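Local coordinates for protein caprin-2 (Danio rerio, PDB 4OUS) that takes part in canonical Wnt signalling, through a C1q domain of the kind that assembles into trimers, at the interface of chains A and B. Numbering follows the deposited sequence. Chains: chain A/B, Caprin-2.

The interface of chains A and B. Residues chain A 122, 124; chain B 69, 71, 78, 80-82, 111, 113.
A:Trp122 sets its indole against B:Asn71, B:Ser81 and B:His113 in this contact between two C1q domains. The deposited assembly holds three copies, in keeping with the trimers typical of the C1q family. A:Trp122 and A:Tyr124 lie in a loop just before strand 125-134; their partners sit on strands 68-74, 77-84 and 107-114 of chain B.

A hydrogen bond crosses from the hydroxyl OG of B:Ser81 to the backbone O of A:Trp122, 2.7 Å long and 19° out of the carbonyl plane. With OG anti to its own carbonyl carbon (chi1 -57°), it lies between O of A:Trp122 and ND2 of B:Asn71 and can bond to both. OG of B:Ser81 accepts from ND2 of B:Asn71, in the plane of that amide, at 2.9 Å. B:Arg111 grips OD1 of B:Asn71 side-on with NE and NH2, both from one face of the amide. This relay probably fixes the turn of the amide and orients the serine hydroxyl.

The rest is packing, much of it against the indole. ND2 of B:Asn71 stands over one face of the indole, near its rim, 3.4 Å from CE3 of A:Trp122. CG2 of B:Val78 covers the same face at the pyrrole end, 3.9 Å from NE1 of A:Trp122. At the far tip, CH2 of A:Trp122 points at the centre of the B:His113 ring, edge-to-face with planes 87° apart. An alanine here would probably leave the ring face of B:His113 without its edge contact and ND2 of B:Asn71 without the indole face beside it, opening a gap between the chains.

A:Tyr124 packs beside the indole. CB of B:Ser81 lies over the A:Tyr124 ring, 3.9 Å from the centroid. OH of A:Tyr124 meets the ring of B:Tyr69 at its edge, in plane, 3.3 Å from CD1 of B:Tyr69.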
loop_
_atom_site.group_PDB
_atom_site.type_symbol
_atom_site.label_atom_id
_atom_site.label_comp_id
_atom_site.label_asym_id
_atom_site.label_seq_id
_atom_site.Cartn_x
_atom_site.Cartn_y
_atom_site.Cartn_z
ATOM N N TRP A 122 -2.387 -10.443 15.580
ATOM C CA TRP A 122 -2.129 -9.026 15.309
ATOM C C TRP A 122 -2.294 -8.668 13.826
ATOM O O TRP A 122 -2.158 -7.505 13.460
ATOM C CB TRP A 122 -0.753 -8.596 15.831
ATOM C CG TRP A 122 -0.844 -7.958 17.201
ATOM C CD1 TRP A 122 -1.893 -8.038 18.073
ATOM C CD2 TRP A 122 0.145 -7.137 17.841
ATOM N NE1 TRP A 122 -1.613 -7.328 19.221
ATOM C CE2 TRP A 122 -0.369 -6.763 19.100
ATOM C CE3 TRP A 122 1.417 -6.684 17.473
ATOM C CZ2 TRP A 122 0.345 -5.957 19.987
ATOM C CZ3 TRP A 122 2.122 -5.888 18.357
ATOM C CH2 TRP A 122 1.586 -5.531 19.595
ATOM N N TYR A 124 -0.917 -9.173 10.593
ATOM C CA TYR A 124 0.100 -8.596 9.715
ATOM C C TYR A 124 -0.188 -8.840 8.236
ATOM O O TYR A 124 0.149 -8.010 7.388
ATOM C CB TYR A 124 1.475 -9.181 10.034
ATOM C CG TYR A 124 1.999 -8.839 11.395
ATOM C CD1 TYR A 124 2.717 -7.674 11.604
ATOM C CD2 TYR A 124 1.795 -9.687 12.478
ATOM C CE1 TYR A 124 3.213 -7.350 12.849
ATOM C CE2 TYR A 124 2.289 -9.369 13.734
ATOM C CZ TYR A 124 3.000 -8.200 13.903
ATOM O OH TYR A 124 3.506 -7.849 15.131
ATOM N N TYR B 69 7.491 -2.064 15.029
ATOM C CA TYR B 69 6.155 -2.650 15.084
ATOM C C TYR B 69 5.136 -1.523 15.123
ATOM O O TYR B 69 5.187 -0.686 16.033
ATOM C CB TYR B 69 5.971 -3.504 16.334
ATOM C CG TYR B 69 6.687 -4.828 16.401
ATOM C CD1 TYR B 69 5.993 -6.013 16.171
ATOM C CD2 TYR B 69 8.034 -4.912 16.749
ATOM C CE1 TYR B 69 6.618 -7.237 16.264
ATOM C CE2 TYR B 69 8.667 -6.140 16.849
ATOM C CZ TYR B 69 7.953 -7.297 16.604
ATOM O OH TYR B 69 8.572 -8.526 16.692
ATOM N N ASN B 71 0.866 -0.677 14.932
ATOM C CA ASN B 71 -0.517 -1.149 14.920
ATOM C C ASN B 71 -1.447 -0.065 14.396
ATOM O O ASN B 71 -1.373 1.085 14.845
ATOM C CB ASN B 71 -1.014 -1.542 16.318
ATOM C CG ASN B 71 -0.052 -2.432 17.069
ATOM O OD1 ASN B 71 0.518 -2.018 18.087
ATOM N ND2 ASN B 71 0.116 -3.664 16.600
ATOM N N VAL B 78 -6.399 -3.357 18.276
ATOM C CA VAL B 78 -5.522 -3.576 17.135
ATOM C C VAL B 78 -6.319 -4.152 15.967
ATOM O O VAL B 78 -6.938 -5.212 16.092
ATOM C CB VAL B 78 -4.362 -4.533 17.494
ATOM C CG1 VAL B 78 -3.564 -4.916 16.247
ATOM C CG2 VAL B 78 -3.461 -3.914 18.548
ATOM N N VAL B 80 -5.001 -4.015 12.287
ATOM C CA VAL B 80 -3.950 -4.683 11.520
ATOM C C VAL B 80 -2.614 -4.185 12.043
ATOM O O VAL B 80 -2.555 -3.153 12.717
ATOM C CB VAL B 80 -4.041 -4.431 9.981
ATOM C CG1 VAL B 80 -5.361 -4.924 9.405
ATOM C CG2 VAL B 80 -3.809 -2.965 9.628
ATOM N N SER B 81 -1.544 -4.909 11.730
ATOM C CA SER B 81 -0.219 -4.540 12.202
ATOM C C SER B 81 0.821 -4.647 11.099
ATOM O O SER B 81 0.586 -5.258 10.053
ATOM C CB SER B 81 0.196 -5.425 13.378
ATOM O OG SER B 81 -0.752 -5.354 14.433
ATOM N N ALA B 82 1.978 -4.043 11.346
ATOM C CA ALA B 82 3.085 -4.111 10.407
ATOM C C ALA B 82 4.394 -4.227 11.163
ATOM O O ALA B 82 4.534 -3.716 12.271
ATOM C CB ALA B 82 3.102 -2.891 9.496
ATOM N N ARG B 111 -0.275 3.247 16.320
ATOM C CA ARG B 111 0.492 3.049 17.532
ATOM C C ARG B 111 1.894 2.557 17.195
ATOM O O ARG B 111 2.061 1.589 16.442
ATOM C CB ARG B 111 -0.202 2.040 18.451
ATOM C CG ARG B 111 0.489 1.871 19.790
ATOM C CD ARG B 111 -0.321 1.014 20.732
ATOM N NE ARG B 111 -0.301 -0.386 20.336
ATOM C CZ ARG B 111 -0.814 -1.362 21.078
ATOM N NH1 ARG B 111 -1.390 -1.077 22.239
ATOM N NH2 ARG B 111 -0.748 -2.619 20.665
ATOM N N HIS B 113 4.339 0.482 18.557
ATOM C CA HIS B 113 4.463 -0.536 19.585
ATOM C C HIS B 113 5.911 -0.611 20.075
ATOM O O HIS B 113 6.171 -0.468 21.269
ATOM C CB HIS B 113 3.982 -1.884 19.056
ATOM C CG HIS B 113 4.304 -3.025 19.962
ATOM N ND1 HIS B 113 3.830 -3.107 21.254
ATOM C CD2 HIS B 113 5.083 -4.116 19.775
ATOM C CE1 HIS B 113 4.296 -4.209 21.819
ATOM N NE2 HIS B 113 5.053 -4.841 20.941
#